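WbbM protein (Klebsiella pneumoniae, PDB 6U4B) is a bifunctional glycosyltransferase that polymerises O-antigen, forming a trimer whose chains each join a DUF4422 region to a family 8 glycosyltransferase region. Local coordinates at residues 171-183 with 246-260. Residues are numbered along the deposited sequence; the frame is centred on the assembly and turned at random.
Sequences HYERGEYLHIRDY and YNAQEKRVIGHIAER
In the DUF4422 region, the type I turn G175–L178 between helices 168-173 and 180-193 packs on residues 246-252, which lead into helix 253-272; Y177 and L178 meet Q249, E250 and, on the helix, H256. Q249 CB makes a CH-pi contact over one face of the Y177 ring, 3.7 Å from its centroid, with E176 CG over the other. H179 NE2 donates to E250 OE2 at 2.6 Å, straight in the imidazole plane but from above the carboxylate. E250 OE1 accepts from N247 N at 3.0 Å, so each carboxylate oxygen is held; E250 N donates to N247 OD1 in an Asx motif. Y246 OH donates to the syn lone pair of D182 OD2 (2.7 Å); its ring is near parallel to that of H179 (12°) but so offset that they hardly overlap. A water bridges Y177 O and E250 O. R260 turns at CB-CG (chi2 77°), which lays a guanidinium face across the Y172 edge, R260 CZ 3.4 Å from Y172 CD2, and NH1 turns back to H256 O. L178 CD1 and Y183 CB cover opposite faces of the Y172 ring. Around the contact, I257 packs on helix 220-240, and Y183 and R260 reach F204 of helix 198-206.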
loop_
_atom_site.group_PDB
_atom_site.type_symbol
_atom_site.label_atom_id
_atom_site.label_comp_id
_atom_site.label_asym_id
_atom_site.label_seq_id
_atom_site.Cartn_x
_atom_site.Cartn_y
_atom_site.Cartn_z
ATOM N N HIS A 171 -20.582 11.256 57.166
ATOM C CA HIS A 171 -19.224 11.304 56.637
ATOM C C HIS A 171 -19.220 11.175 55.119
ATOM O O HIS A 171 -18.385 11.786 54.440
ATOM C CB HIS A 171 -18.371 10.206 57.271
ATOM C CG HIS A 171 -16.904 10.354 57.013
ATOM N ND1 HIS A 171 -16.174 11.430 57.470
ATOM C CD2 HIS A 171 -16.029 9.562 56.348
ATOM C CE1 HIS A 171 -14.913 11.295 57.099
ATOM N NE2 HIS A 171 -14.799 10.170 56.417
ATOM N N TYR A 172 -20.136 10.377 54.565
ATOM C CA TYR A 172 -20.248 10.306 53.114
ATOM C C TYR A 172 -20.750 11.627 52.546
ATOM O O TYR A 172 -20.237 12.107 51.528
ATOM C CB TYR A 172 -21.175 9.160 52.703
ATOM C CG TYR A 172 -21.040 8.762 51.243
ATOM C CD1 TYR A 172 -21.593 9.539 50.231
ATOM C CD2 TYR A 172 -20.361 7.606 50.881
ATOM C CE1 TYR A 172 -21.465 9.179 48.899
ATOM C CE2 TYR A 172 -20.229 7.236 49.554
ATOM C CZ TYR A 172 -20.784 8.026 48.568
ATOM O OH TYR A 172 -20.652 7.660 47.249
ATOM N N GLU A 173 -21.742 12.235 53.198
ATOM C CA GLU A 173 -22.343 13.453 52.666
ATOM C C GLU A 173 -21.355 14.614 52.670
ATOM O O GLU A 173 -21.346 15.429 51.741
ATOM C CB GLU A 173 -23.595 13.810 53.462
ATOM C CG GLU A 173 -24.253 15.097 53.008
ATOM C CD GLU A 173 -25.686 15.214 53.475
ATOM O OE1 GLU A 173 -26.222 14.218 54.006
ATOM O OE2 GLU A 173 -26.278 16.299 53.306
ATOM N N ARG A 174 -20.518 14.706 53.700
ATOM C CA ARG A 174 -19.542 15.784 53.787
ATOM C C ARG A 174 -18.286 15.520 52.966
ATOM O O ARG A 174 -17.400 16.383 52.930
ATOM C CB ARG A 174 -19.166 16.027 55.250
ATOM C CG ARG A 174 -20.326 16.508 56.102
ATOM C CD ARG A 174 -20.047 16.343 57.589
ATOM N NE ARG A 174 -18.929 17.161 58.050
ATOM C CZ ARG A 174 -17.697 16.701 58.245
ATOM N NH1 ARG A 174 -16.741 17.517 58.667
ATOM N NH2 ARG A 174 -17.421 15.423 58.020
ATOM N N GLY A 175 -18.191 14.368 52.308
ATOM C CA GLY A 175 -16.997 14.063 51.539
ATOM C C GLY A 175 -16.781 15.069 50.420
ATOM O O GLY A 175 -17.723 15.487 49.742
ATOM N N GLU A 176 -15.517 15.459 50.234
ATOM C CA GLU A 176 -15.187 16.471 49.234
ATOM C C GLU A 176 -15.572 16.018 47.832
ATOM O O GLU A 176 -16.113 16.803 47.044
ATOM C CB GLU A 176 -13.697 16.801 49.297
ATOM C CG GLU A 176 -13.245 17.835 48.280
ATOM C CD GLU A 176 -11.757 18.111 48.354
ATOM O OE1 GLU A 176 -11.016 17.256 48.884
ATOM O OE2 GLU A 176 -11.327 19.186 47.886
ATOM N N TYR A 177 -15.305 14.755 47.501
ATOM C CA TYR A 177 -15.611 14.212 46.185
ATOM C C TYR A 177 -16.745 13.196 46.231
ATOM O O TYR A 177 -16.825 12.320 45.366
ATOM C CB TYR A 177 -14.360 13.585 45.568
ATOM C CG TYR A 177 -13.200 14.547 45.446
ATOM C CD1 TYR A 177 -12.019 14.335 46.146
ATOM C CD2 TYR A 177 -13.291 15.675 44.640
ATOM C CE1 TYR A 177 -10.956 15.213 46.038
ATOM C CE2 TYR A 177 -12.234 16.559 44.526
ATOM C CZ TYR A 177 -11.069 16.324 45.229
ATOM O OH TYR A 177 -10.014 17.202 45.120
ATOM N N LEU A 178 -17.624 13.297 47.224
ATOM C CA LEU A 178 -18.725 12.365 47.398
ATOM C C LEU A 178 -20.054 13.100 47.286
ATOM O O LEU A 178 -20.158 14.290 47.595
ATOM C CB LEU A 178 -18.640 11.651 48.752
ATOM C CG LEU A 178 -17.400 10.787 48.989
ATOM C CD1 LEU A 178 -17.404 10.222 50.402
ATOM C CD2 LEU A 178 -17.326 9.667 47.959
ATOM N N HIS A 179 -21.073 12.371 46.842
ATOM C CA HIS A 179 -22.418 12.908 46.676
ATOM C C HIS A 179 -23.390 11.909 47.286
ATOM O O HIS A 179 -23.510 10.778 46.803
ATOM C CB HIS A 179 -22.723 13.173 45.202
ATOM C CG HIS A 179 -21.757 14.115 44.552
ATOM N ND1 HIS A 179 -21.969 15.475 44.495
ATOM C CD2 HIS A 179 -20.567 13.893 43.946
ATOM C CE1 HIS A 179 -20.955 16.051 43.872
ATOM N NE2 HIS A 179 -20.091 15.113 43.529
ATOM N N ILE A 180 -24.071 12.325 48.357
ATOM C CA ILE A 180 -24.833 11.397 49.181
ATOM C C ILE A 180 -25.948 10.718 48.399
ATOM O O ILE A 180 -26.369 9.613 48.762
ATOM C CB ILE A 180 -25.382 12.136 50.423
ATOM C CG1 ILE A 180 -25.952 11.137 51.433
ATOM C CG2 ILE A 180 -26.417 13.175 50.017
ATOM C CD1 ILE A 180 -24.946 10.114 51.905
ATOM N N ARG A 181 -26.430 11.342 47.319
ATOM C CA ARG A 181 -27.469 10.717 46.506
ATOM C C ARG A 181 -27.007 9.380 45.938
ATOM O O ARG A 181 -27.824 8.472 45.746
ATOM C CB ARG A 181 -27.895 11.659 45.378
ATOM C CG ARG A 181 -26.902 11.763 44.228
ATOM C CD ARG A 181 -27.382 12.731 43.159
ATOM N NE ARG A 181 -27.381 14.110 43.636
ATOM C CZ ARG A 181 -26.372 14.959 43.467
ATOM N NH1 ARG A 181 -26.457 16.196 43.938
ATOM N NH2 ARG A 181 -25.277 14.571 42.826
ATOM N N ASP A 182 -25.705 9.235 45.676
ATOM C CA ASP A 182 -25.187 7.962 45.191
ATOM C C ASP A 182 -25.237 6.899 46.282
ATOM O O ASP A 182 -25.603 5.747 46.019
ATOM C CB ASP A 182 -23.757 8.138 44.681
ATOM C CG ASP A 182 -23.661 9.149 43.551
ATOM O OD1 ASP A 182 -24.644 9.296 42.793
ATOM O OD2 ASP A 182 -22.598 9.796 43.417
ATOM N N TYR A 183 -24.871 7.268 47.513
ATOM C CA TYR A 183 -24.931 6.321 48.621
ATOM C C TYR A 183 -26.373 6.019 49.005
ATOM O O TYR A 183 -26.704 4.877 49.342
ATOM C CB TYR A 183 -24.149 6.869 49.817
ATOM C CG TYR A 183 -24.118 5.949 51.019
ATOM C CD1 TYR A 183 -24.499 6.402 52.277
ATOM C CD2 TYR A 183 -23.707 4.628 50.897
ATOM C CE1 TYR A 183 -24.471 5.564 53.380
ATOM C CE2 TYR A 183 -23.678 3.783 51.993
ATOM C CZ TYR A 183 -24.059 4.257 53.232
ATOM O OH TYR A 183 -24.029 3.417 54.323
ATOM N N TYR A 246 -18.412 14.165 36.617
ATOM C CA TYR A 246 -17.506 13.758 37.680
ATOM C C TYR A 246 -16.055 13.834 37.221
ATOM O O TYR A 246 -15.727 13.491 36.081
ATOM C CB TYR A 246 -17.827 12.336 38.142
ATOM C CG TYR A 246 -18.987 12.228 39.107
ATOM C CD1 TYR A 246 -19.743 13.344 39.451
ATOM C CD2 TYR A 246 -19.315 11.010 39.692
ATOM C CE1 TYR A 246 -20.803 13.244 40.338
ATOM C CE2 TYR A 246 -20.371 10.902 40.579
ATOM C CZ TYR A 246 -21.110 12.020 40.899
ATOM O OH TYR A 246 -22.156 11.912 41.782
ATOM N N ASN A 247 -15.183 14.287 38.119
ATOM C CA ASN A 247 -13.751 14.243 37.875
ATOM C C ASN A 247 -13.205 12.883 38.304
ATOM O O ASN A 247 -13.948 11.991 38.723
ATOM C CB ASN A 247 -13.043 15.396 38.592
ATOM C CG ASN A 247 -13.306 15.418 40.091
ATOM O OD1 ASN A 247 -13.395 14.377 40.743
ATOM N ND2 ASN A 247 -13.424 16.618 40.644
ATOM N N ALA A 248 -11.880 12.727 38.216
ATOM C CA ALA A 248 -11.262 11.423 38.454
ATOM C C ALA A 248 -11.542 10.910 39.864
ATOM O O ALA A 248 -11.731 9.705 40.068
ATOM C CB ALA A 248 -9.758 11.504 38.202
ATOM N N GLN A 249 -11.576 11.807 40.852
ATOM C CA GLN A 249 -11.847 11.378 42.221
ATOM C C GLN A 249 -13.315 11.011 42.401
ATOM O O GLN A 249 -13.640 9.957 42.963
ATOM C CB GLN A 249 -11.440 12.468 43.211
ATOM C CG GLN A 249 -9.953 12.795 43.231
ATOM C CD GLN A 249 -9.586 13.921 42.283
ATOM O OE1 GLN A 249 -10.265 14.157 41.282
ATOM N NE2 GLN A 249 -8.507 14.630 42.600
ATOM N N GLU A 250 -14.219 11.874 41.929
ATOM C CA GLU A 250 -15.647 11.588 42.023
ATOM C C GLU A 250 -16.012 10.301 41.293
ATOM O O GLU A 250 -16.922 9.579 41.722
ATOM C CB GLU A 250 -16.456 12.755 41.456
ATOM C CG GLU A 250 -16.361 14.053 42.249
ATOM C CD GLU A 250 -17.091 15.195 41.564
ATOM O OE1 GLU A 250 -16.829 15.425 40.365
ATOM O OE2 GLU A 250 -17.930 15.854 42.213
ATOM N N LYS A 251 -15.312 9.996 40.195
ATOM C CA LYS A 251 -15.632 8.826 39.385
ATOM C C LYS A 251 -15.442 7.516 40.141
ATOM O O LYS A 251 -16.049 6.507 39.767
ATOM C CB LYS A 251 -14.780 8.815 38.113
ATOM C CG LYS A 251 -15.303 9.712 37.002
ATOM C CD LYS A 251 -14.163 10.247 36.145
ATOM C CE LYS A 251 -14.307 9.845 34.694
ATOM N NZ LYS A 251 -13.252 10.492 33.865
ATOM N N ARG A 252 -14.622 7.506 41.191
ATOM C CA ARG A 252 -14.443 6.342 42.043
ATOM C C ARG A 252 -15.645 6.091 42.972
ATOM O O ARG A 252 -15.473 5.422 44.000
ATOM C CB ARG A 252 -13.158 6.500 42.863
ATOM C CG ARG A 252 -11.922 6.783 42.021
ATOM C CD ARG A 252 -10.831 7.435 42.851
ATOM N NE ARG A 252 -10.281 6.523 43.847
ATOM C CZ ARG A 252 -9.824 6.913 45.032
ATOM N NH1 ARG A 252 -9.333 6.024 45.885
ATOM N NH2 ARG A 252 -9.872 8.196 45.364
ATOM N N VAL A 253 -16.831 6.592 42.608
ATOM C CA VAL A 253 -18.004 6.500 43.472
ATOM C C VAL A 253 -18.311 5.053 43.829
ATOM O O VAL A 253 -18.678 4.746 44.971
ATOM C CB VAL A 253 -19.203 7.181 42.793
ATOM C CG1 VAL A 253 -19.324 6.720 41.363
ATOM C CG2 VAL A 253 -20.499 6.884 43.556
ATOM N N ILE A 254 -18.147 4.140 42.868
ATOM C CA ILE A 254 -18.455 2.733 43.112
ATOM C C ILE A 254 -17.547 2.174 44.200
ATOM O O ILE A 254 -18.008 1.531 45.150
ATOM C CB ILE A 254 -18.331 1.925 41.809
ATOM C CG1 ILE A 254 -19.167 2.567 40.701
ATOM C CG2 ILE A 254 -18.765 0.482 42.034
ATOM C CD1 ILE A 254 -20.661 2.462 40.921
ATOM N N GLY A 255 -16.239 2.414 44.074
ATOM C CA GLY A 255 -15.310 1.932 45.084
ATOM C C GLY A 255 -15.557 2.550 46.446
ATOM O O GLY A 255 -15.475 1.870 47.471
ATOM N N HIS A 256 -15.864 3.850 46.474
ATOM C CA HIS A 256 -16.156 4.516 47.739
ATOM C C HIS A 256 -17.400 3.931 48.396
ATOM O O HIS A 256 -17.432 3.733 49.616
ATOM C CB HIS A 256 -16.325 6.018 47.511
ATOM C CG HIS A 256 -15.082 6.698 47.028
ATOM N ND1 HIS A 256 -13.822 6.334 47.453
ATOM C CD2 HIS A 256 -14.905 7.718 46.154
ATOM C CE1 HIS A 256 -12.923 7.104 46.866
ATOM N NE2 HIS A 256 -13.554 7.951 46.072
ATOM N N ILE A 257 -18.432 3.639 47.601
ATOM C CA ILE A 257 -19.667 3.094 48.156
ATOM C C ILE A 257 -19.432 1.689 48.698
ATOM O O ILE A 257 -19.962 1.316 49.752
ATOM C CB ILE A 257 -20.783 3.126 47.094
ATOM C CG1 ILE A 257 -21.277 4.561 46.899
ATOM C CG2 ILE A 257 -21.932 2.212 47.484
ATOM C CD1 ILE A 257 -22.365 4.708 45.853
ATOM N N ALA A 258 -18.615 0.895 48.001
ATOM C CA ALA A 258 -18.312 -0.460 48.445
ATOM C C ALA A 258 -17.619 -0.486 49.800
ATOM O O ALA A 258 -17.712 -1.498 50.507
ATOM C CB ALA A 258 -17.444 -1.171 47.406
ATOM N N GLU A 259 -16.912 0.585 50.171
ATOM C CA GLU A 259 -16.309 0.636 51.501
ATOM C C GLU A 259 -17.378 0.652 52.586
ATOM O O GLU A 259 -17.193 0.075 53.666
ATOM C CB GLU A 259 -15.412 1.864 51.628
ATOM C CG GLU A 259 -14.159 1.830 50.780
ATOM C CD GLU A 259 -13.278 3.039 51.024
ATOM O OE1 GLU A 259 -12.687 3.555 50.052
ATOM O OE2 GLU A 259 -13.191 3.484 52.188
ATOM N N ARG A 260 -18.503 1.318 52.319
ATOM C CA ARG A 260 -19.605 1.349 53.275
ATOM C C ARG A 260 -20.369 0.033 53.274
ATOM O O ARG A 260 -20.752 -0.465 54.338
ATOM C CB ARG A 260 -20.556 2.509 52.964
ATOM C CG ARG A 260 -20.062 3.878 53.409
ATOM C CD ARG A 260 -18.995 4.444 52.482
ATOM N NE ARG A 260 -18.508 5.736 52.951
ATOM C CZ ARG A 260 -17.517 6.408 52.381
ATOM N NH1 ARG A 260 -16.904 5.910 51.314
ATOM N NH2 ARG A 260 -17.137 7.577 52.877
HETATM O O HOH W 1 -18.222 10.273 44.167
#